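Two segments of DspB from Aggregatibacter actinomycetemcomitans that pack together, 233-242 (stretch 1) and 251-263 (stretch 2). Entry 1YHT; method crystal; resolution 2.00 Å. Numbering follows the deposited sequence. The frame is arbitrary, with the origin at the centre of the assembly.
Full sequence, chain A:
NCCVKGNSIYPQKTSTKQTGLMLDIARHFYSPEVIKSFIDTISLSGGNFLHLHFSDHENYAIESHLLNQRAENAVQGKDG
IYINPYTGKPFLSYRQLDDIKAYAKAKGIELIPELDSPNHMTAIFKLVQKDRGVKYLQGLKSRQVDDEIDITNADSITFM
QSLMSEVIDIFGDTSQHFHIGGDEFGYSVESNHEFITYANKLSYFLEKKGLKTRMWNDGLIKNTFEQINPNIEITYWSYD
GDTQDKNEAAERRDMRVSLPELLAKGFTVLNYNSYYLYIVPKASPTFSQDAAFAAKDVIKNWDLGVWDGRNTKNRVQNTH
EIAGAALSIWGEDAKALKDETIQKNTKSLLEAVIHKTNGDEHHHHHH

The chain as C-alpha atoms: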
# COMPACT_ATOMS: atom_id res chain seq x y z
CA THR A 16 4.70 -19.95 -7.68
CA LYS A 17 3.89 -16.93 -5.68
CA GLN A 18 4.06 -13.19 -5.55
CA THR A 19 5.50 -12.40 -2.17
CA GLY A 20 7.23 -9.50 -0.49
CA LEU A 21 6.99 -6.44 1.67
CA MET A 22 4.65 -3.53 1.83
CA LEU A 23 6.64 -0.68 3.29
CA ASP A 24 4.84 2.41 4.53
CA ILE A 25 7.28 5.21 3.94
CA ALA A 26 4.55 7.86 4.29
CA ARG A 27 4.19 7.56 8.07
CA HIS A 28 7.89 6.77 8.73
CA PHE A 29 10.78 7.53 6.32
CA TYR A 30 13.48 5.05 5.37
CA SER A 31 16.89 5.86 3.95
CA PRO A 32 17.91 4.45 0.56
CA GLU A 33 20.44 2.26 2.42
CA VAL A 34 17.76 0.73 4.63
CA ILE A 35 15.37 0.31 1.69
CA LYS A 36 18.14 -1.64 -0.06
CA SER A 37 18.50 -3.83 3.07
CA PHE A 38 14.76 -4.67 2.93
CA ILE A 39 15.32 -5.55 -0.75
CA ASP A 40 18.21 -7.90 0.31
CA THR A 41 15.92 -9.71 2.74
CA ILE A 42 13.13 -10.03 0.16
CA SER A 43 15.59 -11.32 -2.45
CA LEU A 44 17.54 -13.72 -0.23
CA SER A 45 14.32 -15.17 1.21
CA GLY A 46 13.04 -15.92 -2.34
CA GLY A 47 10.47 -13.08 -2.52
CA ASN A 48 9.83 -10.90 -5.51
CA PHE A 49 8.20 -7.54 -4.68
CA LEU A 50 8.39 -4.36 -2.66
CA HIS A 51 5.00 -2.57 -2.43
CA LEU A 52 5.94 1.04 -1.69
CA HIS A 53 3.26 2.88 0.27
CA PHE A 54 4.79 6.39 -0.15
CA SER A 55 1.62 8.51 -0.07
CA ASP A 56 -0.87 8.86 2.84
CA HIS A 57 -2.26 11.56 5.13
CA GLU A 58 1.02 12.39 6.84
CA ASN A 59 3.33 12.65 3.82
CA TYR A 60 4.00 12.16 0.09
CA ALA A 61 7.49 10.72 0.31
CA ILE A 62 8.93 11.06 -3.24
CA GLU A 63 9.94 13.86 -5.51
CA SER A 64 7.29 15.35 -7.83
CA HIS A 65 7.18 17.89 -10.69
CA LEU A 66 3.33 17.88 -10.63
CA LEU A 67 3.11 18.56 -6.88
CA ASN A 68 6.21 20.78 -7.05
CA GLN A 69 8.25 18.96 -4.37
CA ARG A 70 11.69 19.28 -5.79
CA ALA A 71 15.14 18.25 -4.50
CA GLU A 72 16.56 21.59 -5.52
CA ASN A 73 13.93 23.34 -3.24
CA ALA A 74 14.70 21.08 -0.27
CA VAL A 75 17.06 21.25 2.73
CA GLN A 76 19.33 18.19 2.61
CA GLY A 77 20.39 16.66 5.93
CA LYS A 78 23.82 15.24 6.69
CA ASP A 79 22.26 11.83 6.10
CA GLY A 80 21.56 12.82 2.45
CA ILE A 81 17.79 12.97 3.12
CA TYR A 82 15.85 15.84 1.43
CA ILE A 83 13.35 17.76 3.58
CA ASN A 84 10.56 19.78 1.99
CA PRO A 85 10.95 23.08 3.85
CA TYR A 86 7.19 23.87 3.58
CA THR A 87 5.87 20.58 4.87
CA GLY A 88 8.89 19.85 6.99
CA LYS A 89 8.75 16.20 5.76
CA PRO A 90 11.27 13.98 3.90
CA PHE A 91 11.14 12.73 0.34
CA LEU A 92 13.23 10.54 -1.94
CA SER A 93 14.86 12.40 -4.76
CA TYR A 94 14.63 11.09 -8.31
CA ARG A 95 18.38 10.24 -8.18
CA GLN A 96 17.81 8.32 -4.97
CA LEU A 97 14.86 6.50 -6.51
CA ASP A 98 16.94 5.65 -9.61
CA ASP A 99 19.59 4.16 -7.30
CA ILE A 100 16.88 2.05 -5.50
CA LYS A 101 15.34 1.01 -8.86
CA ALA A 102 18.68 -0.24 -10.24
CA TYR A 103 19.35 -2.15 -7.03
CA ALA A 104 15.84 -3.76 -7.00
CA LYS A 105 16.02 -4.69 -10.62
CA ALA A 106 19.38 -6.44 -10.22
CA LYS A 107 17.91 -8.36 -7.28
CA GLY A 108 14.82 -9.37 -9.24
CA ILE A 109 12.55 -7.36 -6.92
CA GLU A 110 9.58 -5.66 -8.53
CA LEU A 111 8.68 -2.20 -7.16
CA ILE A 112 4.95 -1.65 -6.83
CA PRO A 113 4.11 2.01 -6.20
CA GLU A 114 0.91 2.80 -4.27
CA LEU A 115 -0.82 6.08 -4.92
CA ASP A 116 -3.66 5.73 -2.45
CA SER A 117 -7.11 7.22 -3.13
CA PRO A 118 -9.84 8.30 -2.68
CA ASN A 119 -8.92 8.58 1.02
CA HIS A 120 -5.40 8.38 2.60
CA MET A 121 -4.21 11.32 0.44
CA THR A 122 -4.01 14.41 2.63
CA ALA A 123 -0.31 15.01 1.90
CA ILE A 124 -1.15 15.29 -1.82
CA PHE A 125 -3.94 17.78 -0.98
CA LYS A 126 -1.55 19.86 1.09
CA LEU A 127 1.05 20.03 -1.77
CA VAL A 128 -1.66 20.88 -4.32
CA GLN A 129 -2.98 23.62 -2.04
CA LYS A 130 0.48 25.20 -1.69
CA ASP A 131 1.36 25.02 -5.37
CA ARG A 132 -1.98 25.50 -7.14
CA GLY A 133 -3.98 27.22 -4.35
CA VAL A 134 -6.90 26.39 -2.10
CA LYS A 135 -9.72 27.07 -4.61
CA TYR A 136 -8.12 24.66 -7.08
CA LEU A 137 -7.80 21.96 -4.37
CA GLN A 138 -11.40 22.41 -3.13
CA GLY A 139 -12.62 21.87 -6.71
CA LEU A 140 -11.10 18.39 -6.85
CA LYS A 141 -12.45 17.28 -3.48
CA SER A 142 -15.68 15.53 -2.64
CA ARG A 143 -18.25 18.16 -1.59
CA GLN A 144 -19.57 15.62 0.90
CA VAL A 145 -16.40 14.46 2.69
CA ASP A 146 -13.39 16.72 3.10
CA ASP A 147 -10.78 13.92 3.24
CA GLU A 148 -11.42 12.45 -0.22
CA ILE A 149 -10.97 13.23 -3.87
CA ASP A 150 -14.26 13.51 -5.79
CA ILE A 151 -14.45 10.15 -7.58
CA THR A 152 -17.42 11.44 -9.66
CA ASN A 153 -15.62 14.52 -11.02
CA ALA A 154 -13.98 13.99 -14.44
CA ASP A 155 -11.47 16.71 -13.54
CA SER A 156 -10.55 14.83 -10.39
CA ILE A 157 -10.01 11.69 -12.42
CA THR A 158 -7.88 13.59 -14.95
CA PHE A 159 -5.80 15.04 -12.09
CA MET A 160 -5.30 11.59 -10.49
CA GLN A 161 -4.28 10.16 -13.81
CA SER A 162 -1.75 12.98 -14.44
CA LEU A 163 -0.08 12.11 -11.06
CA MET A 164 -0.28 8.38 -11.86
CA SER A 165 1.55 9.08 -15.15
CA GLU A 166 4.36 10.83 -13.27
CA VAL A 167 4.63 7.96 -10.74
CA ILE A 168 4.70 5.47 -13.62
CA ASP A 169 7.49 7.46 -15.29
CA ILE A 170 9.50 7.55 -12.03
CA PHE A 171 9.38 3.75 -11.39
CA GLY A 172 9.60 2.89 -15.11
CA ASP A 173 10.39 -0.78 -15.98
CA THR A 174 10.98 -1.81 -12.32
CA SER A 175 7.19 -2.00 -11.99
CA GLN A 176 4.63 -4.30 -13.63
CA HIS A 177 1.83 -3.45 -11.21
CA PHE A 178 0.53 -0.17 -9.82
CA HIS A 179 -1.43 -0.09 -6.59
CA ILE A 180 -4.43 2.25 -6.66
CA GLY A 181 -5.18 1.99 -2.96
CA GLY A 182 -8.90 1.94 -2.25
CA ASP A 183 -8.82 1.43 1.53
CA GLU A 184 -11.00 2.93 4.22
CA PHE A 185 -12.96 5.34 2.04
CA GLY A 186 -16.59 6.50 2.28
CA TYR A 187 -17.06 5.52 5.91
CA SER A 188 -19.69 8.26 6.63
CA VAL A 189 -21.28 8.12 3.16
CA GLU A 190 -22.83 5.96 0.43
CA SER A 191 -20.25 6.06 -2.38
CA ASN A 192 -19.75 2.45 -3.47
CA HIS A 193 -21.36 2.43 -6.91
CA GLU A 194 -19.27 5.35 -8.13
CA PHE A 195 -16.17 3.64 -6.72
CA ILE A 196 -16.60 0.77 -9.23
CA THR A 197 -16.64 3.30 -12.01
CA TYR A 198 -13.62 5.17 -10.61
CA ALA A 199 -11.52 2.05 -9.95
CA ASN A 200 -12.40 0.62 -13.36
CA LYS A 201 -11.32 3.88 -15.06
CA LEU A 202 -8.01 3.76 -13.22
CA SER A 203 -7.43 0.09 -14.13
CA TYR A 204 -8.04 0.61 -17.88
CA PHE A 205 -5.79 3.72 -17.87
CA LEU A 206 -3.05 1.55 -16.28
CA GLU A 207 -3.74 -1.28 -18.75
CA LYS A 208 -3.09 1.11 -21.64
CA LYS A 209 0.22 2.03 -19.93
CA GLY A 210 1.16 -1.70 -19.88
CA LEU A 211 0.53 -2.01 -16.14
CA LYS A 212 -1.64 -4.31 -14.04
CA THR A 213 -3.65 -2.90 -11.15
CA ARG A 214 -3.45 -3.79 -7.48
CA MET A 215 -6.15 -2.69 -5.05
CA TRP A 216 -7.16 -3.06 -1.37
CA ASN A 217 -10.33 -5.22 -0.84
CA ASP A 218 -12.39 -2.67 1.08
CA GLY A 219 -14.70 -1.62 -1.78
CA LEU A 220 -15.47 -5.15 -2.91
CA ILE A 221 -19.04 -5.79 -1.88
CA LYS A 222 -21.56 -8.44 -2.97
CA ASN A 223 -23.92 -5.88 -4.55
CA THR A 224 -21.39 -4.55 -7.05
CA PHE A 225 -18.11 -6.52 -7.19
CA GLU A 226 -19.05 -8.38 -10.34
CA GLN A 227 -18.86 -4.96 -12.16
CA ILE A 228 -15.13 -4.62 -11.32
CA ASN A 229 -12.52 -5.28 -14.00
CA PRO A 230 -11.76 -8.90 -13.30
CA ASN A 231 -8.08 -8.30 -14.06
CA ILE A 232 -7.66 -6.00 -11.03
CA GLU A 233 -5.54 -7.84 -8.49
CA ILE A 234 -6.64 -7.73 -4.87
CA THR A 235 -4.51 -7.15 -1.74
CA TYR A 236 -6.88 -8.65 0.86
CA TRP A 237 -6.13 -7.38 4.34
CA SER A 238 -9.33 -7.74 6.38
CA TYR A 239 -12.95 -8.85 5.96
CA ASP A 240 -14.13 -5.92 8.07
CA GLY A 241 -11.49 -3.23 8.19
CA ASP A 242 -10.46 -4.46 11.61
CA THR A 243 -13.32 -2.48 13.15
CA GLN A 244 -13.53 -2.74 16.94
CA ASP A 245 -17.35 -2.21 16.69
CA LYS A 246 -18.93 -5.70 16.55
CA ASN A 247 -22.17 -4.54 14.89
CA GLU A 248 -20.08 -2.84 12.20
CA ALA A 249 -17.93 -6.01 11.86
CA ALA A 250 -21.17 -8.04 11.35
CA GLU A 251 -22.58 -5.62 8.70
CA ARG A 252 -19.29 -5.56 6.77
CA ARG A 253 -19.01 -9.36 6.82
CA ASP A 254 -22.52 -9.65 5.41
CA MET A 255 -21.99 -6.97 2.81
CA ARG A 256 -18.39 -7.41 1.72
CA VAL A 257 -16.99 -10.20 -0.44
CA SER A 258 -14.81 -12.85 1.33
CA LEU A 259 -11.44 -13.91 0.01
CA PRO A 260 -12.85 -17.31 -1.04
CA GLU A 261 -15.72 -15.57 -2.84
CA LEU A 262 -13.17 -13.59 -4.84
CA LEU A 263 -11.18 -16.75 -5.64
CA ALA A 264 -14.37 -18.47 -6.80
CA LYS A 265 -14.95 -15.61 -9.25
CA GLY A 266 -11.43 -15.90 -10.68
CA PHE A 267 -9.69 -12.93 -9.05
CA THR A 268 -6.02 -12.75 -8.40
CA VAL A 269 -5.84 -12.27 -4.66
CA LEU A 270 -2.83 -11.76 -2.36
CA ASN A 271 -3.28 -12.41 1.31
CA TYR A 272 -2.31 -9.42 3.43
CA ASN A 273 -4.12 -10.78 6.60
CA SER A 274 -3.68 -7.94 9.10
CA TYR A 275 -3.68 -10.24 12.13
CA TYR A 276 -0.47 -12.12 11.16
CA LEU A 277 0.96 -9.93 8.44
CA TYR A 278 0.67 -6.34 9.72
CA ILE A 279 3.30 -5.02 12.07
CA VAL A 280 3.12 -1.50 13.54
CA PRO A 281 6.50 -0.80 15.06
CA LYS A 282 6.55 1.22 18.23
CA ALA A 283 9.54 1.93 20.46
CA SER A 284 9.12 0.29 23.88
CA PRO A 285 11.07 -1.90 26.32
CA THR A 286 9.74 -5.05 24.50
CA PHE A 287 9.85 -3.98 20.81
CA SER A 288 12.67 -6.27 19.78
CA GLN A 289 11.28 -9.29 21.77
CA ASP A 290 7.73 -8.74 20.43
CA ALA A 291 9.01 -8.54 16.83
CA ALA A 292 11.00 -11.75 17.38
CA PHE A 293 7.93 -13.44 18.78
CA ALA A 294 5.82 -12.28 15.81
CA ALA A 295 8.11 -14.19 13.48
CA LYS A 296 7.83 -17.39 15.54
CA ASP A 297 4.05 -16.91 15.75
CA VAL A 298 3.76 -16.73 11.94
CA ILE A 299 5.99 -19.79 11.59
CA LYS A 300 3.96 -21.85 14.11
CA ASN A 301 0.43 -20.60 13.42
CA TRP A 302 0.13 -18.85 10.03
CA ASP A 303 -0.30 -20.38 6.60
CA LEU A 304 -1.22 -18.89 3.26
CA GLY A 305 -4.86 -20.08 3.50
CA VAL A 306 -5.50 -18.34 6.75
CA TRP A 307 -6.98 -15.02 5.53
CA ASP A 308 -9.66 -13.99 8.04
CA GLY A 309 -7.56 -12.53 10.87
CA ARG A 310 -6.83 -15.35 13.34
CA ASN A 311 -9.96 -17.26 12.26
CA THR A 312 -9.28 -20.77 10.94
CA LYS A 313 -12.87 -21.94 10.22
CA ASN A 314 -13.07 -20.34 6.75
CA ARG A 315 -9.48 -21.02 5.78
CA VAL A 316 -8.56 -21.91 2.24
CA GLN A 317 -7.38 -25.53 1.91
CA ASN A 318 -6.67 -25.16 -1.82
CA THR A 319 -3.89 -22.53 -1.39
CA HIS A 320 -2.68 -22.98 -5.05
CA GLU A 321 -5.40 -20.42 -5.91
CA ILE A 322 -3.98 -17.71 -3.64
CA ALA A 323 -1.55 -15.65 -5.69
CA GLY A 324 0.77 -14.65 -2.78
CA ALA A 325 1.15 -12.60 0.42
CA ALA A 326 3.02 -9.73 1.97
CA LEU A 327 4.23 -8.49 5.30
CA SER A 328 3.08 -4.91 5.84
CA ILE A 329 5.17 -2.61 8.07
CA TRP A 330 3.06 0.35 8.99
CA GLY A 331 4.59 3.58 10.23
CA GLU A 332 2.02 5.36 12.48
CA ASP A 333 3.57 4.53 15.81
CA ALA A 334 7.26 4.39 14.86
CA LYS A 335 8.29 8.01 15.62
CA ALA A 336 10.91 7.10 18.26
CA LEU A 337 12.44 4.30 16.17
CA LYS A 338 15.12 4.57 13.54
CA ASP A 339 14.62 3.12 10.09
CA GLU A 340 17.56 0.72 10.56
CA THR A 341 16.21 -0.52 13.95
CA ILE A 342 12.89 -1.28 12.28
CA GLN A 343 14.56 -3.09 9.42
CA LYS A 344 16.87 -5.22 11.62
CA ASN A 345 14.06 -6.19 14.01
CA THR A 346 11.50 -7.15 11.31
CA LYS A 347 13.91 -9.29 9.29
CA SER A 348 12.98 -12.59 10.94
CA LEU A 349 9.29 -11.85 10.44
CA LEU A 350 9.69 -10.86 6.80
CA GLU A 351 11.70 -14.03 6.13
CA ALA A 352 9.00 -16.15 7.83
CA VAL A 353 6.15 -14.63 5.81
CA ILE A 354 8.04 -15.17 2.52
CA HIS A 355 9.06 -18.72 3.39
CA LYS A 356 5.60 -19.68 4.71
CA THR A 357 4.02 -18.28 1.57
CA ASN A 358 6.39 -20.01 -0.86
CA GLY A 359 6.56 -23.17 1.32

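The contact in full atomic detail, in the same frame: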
# COMPACT_ATOMS: atom_id res chain seq x y z
N GLU A 233 -6.08 -6.86 -9.43
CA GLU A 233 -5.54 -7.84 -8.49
C GLU A 233 -5.71 -7.32 -7.07
O GLU A 233 -5.43 -6.16 -6.80
CB GLU A 233 -4.08 -8.17 -8.82
CG GLU A 233 -3.88 -8.66 -10.27
CD GLU A 233 -2.47 -9.03 -10.66
OE1 GLU A 233 -1.54 -8.86 -9.84
OE2 GLU A 233 -2.26 -9.47 -11.82
N ILE A 234 -6.22 -8.17 -6.18
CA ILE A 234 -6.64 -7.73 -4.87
C ILE A 234 -5.61 -8.04 -3.77
O ILE A 234 -5.13 -9.20 -3.65
CB ILE A 234 -7.98 -8.35 -4.48
CG1 ILE A 234 -9.06 -8.13 -5.60
CG2 ILE A 234 -8.41 -7.83 -3.11
CD1 ILE A 234 -9.05 -6.78 -6.21
N THR A 235 -5.28 -7.01 -2.99
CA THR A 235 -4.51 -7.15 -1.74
C THR A 235 -5.47 -7.16 -0.56
O THR A 235 -5.97 -6.12 -0.12
CB THR A 235 -3.37 -6.04 -1.63
OG1 THR A 235 -3.91 -4.71 -1.68
CG2 THR A 235 -2.43 -6.19 -2.74
N TYR A 236 -5.78 -8.38 -0.08
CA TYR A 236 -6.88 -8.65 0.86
C TYR A 236 -6.40 -8.66 2.29
O TYR A 236 -5.74 -9.64 2.74
CB TYR A 236 -7.56 -10.02 0.55
CG TYR A 236 -8.98 -10.11 1.10
CD1 TYR A 236 -10.09 -10.02 0.25
CD2 TYR A 236 -9.22 -10.18 2.47
CE1 TYR A 236 -11.42 -10.03 0.76
CE2 TYR A 236 -10.51 -10.21 2.97
CZ TYR A 236 -11.62 -10.17 2.11
OH TYR A 236 -12.94 -10.17 2.63
N TRP A 237 -6.70 -7.59 3.01
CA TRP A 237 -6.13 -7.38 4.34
C TRP A 237 -7.04 -7.68 5.53
O TRP A 237 -6.57 -8.08 6.59
CB TRP A 237 -5.57 -5.99 4.48
CG TRP A 237 -6.54 -4.88 4.52
CD1 TRP A 237 -7.20 -4.33 3.47
CD2 TRP A 237 -6.94 -4.14 5.67
NE1 TRP A 237 -7.99 -3.30 3.89
CE2 TRP A 237 -7.86 -3.16 5.24
CE3 TRP A 237 -6.60 -4.21 7.02
CZ2 TRP A 237 -8.43 -2.24 6.10
CZ3 TRP A 237 -7.17 -3.28 7.91
CH2 TRP A 237 -8.08 -2.32 7.45
N SER A 238 -8.34 -7.46 5.34
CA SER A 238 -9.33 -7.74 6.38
C SER A 238 -10.73 -7.84 5.77
O SER A 238 -11.09 -7.07 4.86
CB SER A 238 -9.30 -6.60 7.39
OG SER A 238 -10.14 -6.87 8.49
N TYR A 239 -11.53 -8.75 6.31
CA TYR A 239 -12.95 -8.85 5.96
C TYR A 239 -13.73 -7.62 6.39
O TYR A 239 -14.74 -7.28 5.77
CB TYR A 239 -13.55 -10.09 6.65
CG TYR A 239 -14.69 -10.85 5.98
CD1 TYR A 239 -15.09 -12.08 6.49
CD2 TYR A 239 -15.40 -10.35 4.88
CE1 TYR A 239 -16.12 -12.81 5.94
CE2 TYR A 239 -16.48 -11.08 4.32
CZ TYR A 239 -16.83 -12.32 4.89
OH TYR A 239 -17.83 -13.10 4.38
N ASP A 240 -13.30 -6.95 7.45
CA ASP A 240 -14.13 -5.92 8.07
C ASP A 240 -13.41 -4.64 8.50
O ASP A 240 -13.95 -3.82 9.29
CB ASP A 240 -14.87 -6.55 9.26
CG ASP A 240 -13.93 -7.21 10.28
OD1 ASP A 240 -12.73 -6.81 10.33
OD2 ASP A 240 -14.40 -8.10 11.02
N GLY A 241 -12.23 -4.43 7.93
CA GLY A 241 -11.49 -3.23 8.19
C GLY A 241 -10.92 -3.18 9.58
O GLY A 241 -10.52 -2.12 10.07
N ASP A 242 -10.90 -4.33 10.23
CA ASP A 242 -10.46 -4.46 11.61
C ASP A 242 -11.20 -3.50 12.52
O ASP A 242 -10.62 -2.98 13.46
CB ASP A 242 -8.92 -4.24 11.74
CG ASP A 242 -8.12 -5.30 11.05
OD1 ASP A 242 -8.71 -6.35 10.67
OD2 ASP A 242 -6.90 -5.09 10.90
N GLU A 251 -22.08 -6.21 9.97
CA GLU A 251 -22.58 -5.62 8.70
C GLU A 251 -21.57 -5.81 7.56
O GLU A 251 -21.93 -6.21 6.45
CB GLU A 251 -22.81 -4.11 8.82
CG GLU A 251 -23.74 -3.69 9.93
CD GLU A 251 -24.70 -2.61 9.49
OE1 GLU A 251 -24.30 -1.73 8.66
OE2 GLU A 251 -25.85 -2.66 9.99
N ARG A 252 -20.31 -5.48 7.84
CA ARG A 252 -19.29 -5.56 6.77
C ARG A 252 -19.12 -7.00 6.29
O ARG A 252 -19.02 -7.26 5.09
CB ARG A 252 -17.97 -4.89 7.18
CG ARG A 252 -18.24 -3.52 7.76
CD ARG A 252 -17.45 -2.40 7.30
NE ARG A 252 -16.25 -2.22 8.08
CZ ARG A 252 -15.75 -1.05 8.49
NH1 ARG A 252 -16.36 0.11 8.29
NH2 ARG A 252 -14.63 -1.05 9.14
N ARG A 253 -19.16 -7.95 7.21
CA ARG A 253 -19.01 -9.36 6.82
C ARG A 253 -20.17 -9.89 6.00
O ARG A 253 -20.02 -10.83 5.21
CB ARG A 253 -18.80 -10.20 8.07
CG ARG A 253 -17.45 -10.04 8.67
CD ARG A 253 -17.33 -10.68 10.04
NE ARG A 253 -15.94 -10.53 10.47
CZ ARG A 253 -14.97 -11.42 10.28
NH1 ARG A 253 -15.22 -12.60 9.77
NH2 ARG A 253 -13.74 -11.11 10.67
N ASP A 254 -21.34 -9.29 6.18
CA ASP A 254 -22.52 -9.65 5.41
C ASP A 254 -22.54 -8.95 4.07
O ASP A 254 -23.10 -9.43 3.12
CB ASP A 254 -23.78 -9.26 6.18
CG ASP A 254 -25.03 -9.81 5.55
OD1 ASP A 254 -25.08 -11.05 5.33
OD2 ASP A 254 -25.92 -8.99 5.22
N MET A 255 -21.93 -7.77 4.01
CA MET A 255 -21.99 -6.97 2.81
C MET A 255 -20.79 -7.21 1.90
O MET A 255 -20.91 -7.25 0.71
CB MET A 255 -21.96 -5.52 3.20
CG MET A 255 -23.29 -4.86 3.40
SD MET A 255 -23.00 -3.15 3.97
CE MET A 255 -21.72 -2.49 2.87
N ARG A 256 -19.61 -7.30 2.49
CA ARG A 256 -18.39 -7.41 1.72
C ARG A 256 -18.19 -8.81 1.16
O ARG A 256 -18.72 -9.79 1.68
CB ARG A 256 -17.19 -7.03 2.57
CG ARG A 256 -17.20 -5.58 2.95
CD ARG A 256 -15.94 -5.18 3.64
NE ARG A 256 -15.95 -3.77 4.00
CZ ARG A 256 -14.91 -3.11 4.51
NH1 ARG A 256 -13.76 -3.73 4.72
NH2 ARG A 256 -15.03 -1.83 4.81
N VAL A 257 -17.38 -8.90 0.11
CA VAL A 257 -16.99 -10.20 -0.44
C VAL A 257 -15.82 -10.82 0.41
O VAL A 257 -14.89 -10.15 0.82
CB VAL A 257 -16.64 -10.08 -1.97
CG1 VAL A 257 -15.36 -9.35 -2.17
CG2 VAL A 257 -16.49 -11.44 -2.60
N SER A 258 -15.90 -12.11 0.67
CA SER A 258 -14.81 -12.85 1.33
C SER A 258 -13.70 -13.17 0.33
O SER A 258 -13.90 -13.11 -0.89
CB SER A 258 -15.35 -14.16 1.89
OG SER A 258 -15.58 -15.07 0.84
N LEU A 259 -12.53 -13.53 0.85
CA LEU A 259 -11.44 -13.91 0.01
C LEU A 259 -11.86 -15.15 -0.83
O LEU A 259 -11.64 -15.15 -2.04
CB LEU A 259 -10.16 -14.10 0.84
CG LEU A 259 -8.92 -14.55 0.05
CD1 LEU A 259 -7.61 -14.00 0.63
CD2 LEU A 259 -8.90 -16.04 -0.06
N PRO A 260 -12.46 -16.19 -0.21
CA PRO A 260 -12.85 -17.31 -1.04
C PRO A 260 -13.84 -16.93 -2.14
O PRO A 260 -13.78 -17.48 -3.22
CB PRO A 260 -13.47 -18.29 -0.04
CG PRO A 260 -12.77 -17.95 1.29
CD PRO A 260 -12.73 -16.45 1.22
N GLU A 261 -14.76 -16.03 -1.84
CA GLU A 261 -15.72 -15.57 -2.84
C GLU A 261 -15.05 -14.94 -4.05
O GLU A 261 -15.45 -15.16 -5.19
CB GLU A 261 -16.75 -14.66 -2.22
CG GLU A 261 -17.82 -15.45 -1.50
CD GLU A 261 -18.58 -14.65 -0.47
OE1 GLU A 261 -18.24 -13.50 -0.14
OE2 GLU A 261 -19.58 -15.20 0.04
N LEU A 262 -13.97 -14.20 -3.79
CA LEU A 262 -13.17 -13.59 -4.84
C LEU A 262 -12.46 -14.65 -5.66
O LEU A 262 -12.45 -14.59 -6.88
CB LEU A 262 -12.16 -12.61 -4.24
CG LEU A 262 -12.77 -11.29 -3.69
CD1 LEU A 262 -11.72 -10.46 -2.97
CD2 LEU A 262 -13.42 -10.48 -4.77
N LEU A 263 -11.89 -15.64 -4.96
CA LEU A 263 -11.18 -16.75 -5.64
C LEU A 263 -12.12 -17.53 -6.54
O LEU A 263 -11.78 -17.88 -7.67
CB LEU A 263 -10.59 -17.69 -4.60
CG LEU A 263 -9.48 -17.12 -3.71
CD1 LEU A 263 -9.00 -18.18 -2.75
CD2 LEU A 263 -8.33 -16.57 -4.52
O HOH W 1 -19.06 -12.35 2.20

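The contact joins an apolar patch, where a strand end packs against the first turn of a helix, to a polar patch in which arginines of a preceding helix hold the loop that follows the strand, with two tyrosines spanning the ground between them. Strand 233-236 and helix 259-263 run nearly antiparallel, at 166°, with their axes 10.8 Å apart at closest approach, a gap filled by side chains. Leu-262 points toward the strand and its CD1 lies 4.2 Å from CG2 of Ile-234 and 3.6 Å from CD1 of Tyr-236, the latter at the edge of the ring. Leu-259 covers one face of the same ring: its CB sits 4.1 Å from the centroid of the Tyr-236 ring and 7° off the normal, a CH-pi contact almost directly above the centre. The phenol is thus packed by aliphatic carbon, while its OH reaches the backbone just before the helix and donates a hydrogen bond of 2.7 Å to Val-257 O.

That helix start is itself braced by reciprocal bonds. Ser-258, at the N-cap, accepts at OG from Glu-261 N (3.0 Å), and Ser-258 N donates to Glu-261 OE1 (2.8 Å), so that side chain and backbone of each residue serve the other. A water extends this arrangement to the loop: it accepts from Tyr-239 OH at 2.6 Å and donates to Arg-256 O at 2.6 Å and to Glu-261 OE1 at 2.7 Å, tying the second tyrosine to stretch 2 at two points.

Tyr-239 has the largest area covered by the other stretch. The aliphatic part of Arg-253 lies over one face of its ring, with CG 4.0 Å from the centroid of the Tyr-239 ring and 17° off the normal. The same side chain then runs on to Asp-240, where Arg-253 NE and NH2 donate to Asp-240 OD2 at 2.9 and 3.1 Å in a salt bridge. Asp-240 is held through its backbone as well, since Arg-252 NH2 and NE both donate to Asp-240 O, at 2.9 and 3.1 Å, and the carbonyl lies near the plane of that guanidinium. The main chains come close here, 5.3 Å between Asp-240 CA and Arg-252 CA.

Gly-241 fits this close approach. Its positive phi favours glycine, and an ideal CB on Gly-241 would fall 2.7 Å from Arg-252 NH2, a clash. The Arg-256 side chain points toward the loop, its CD 3.2 Å from Tyr-239 O, a carbonyl that the contact buries without a hydrogen-bonding partner in the model.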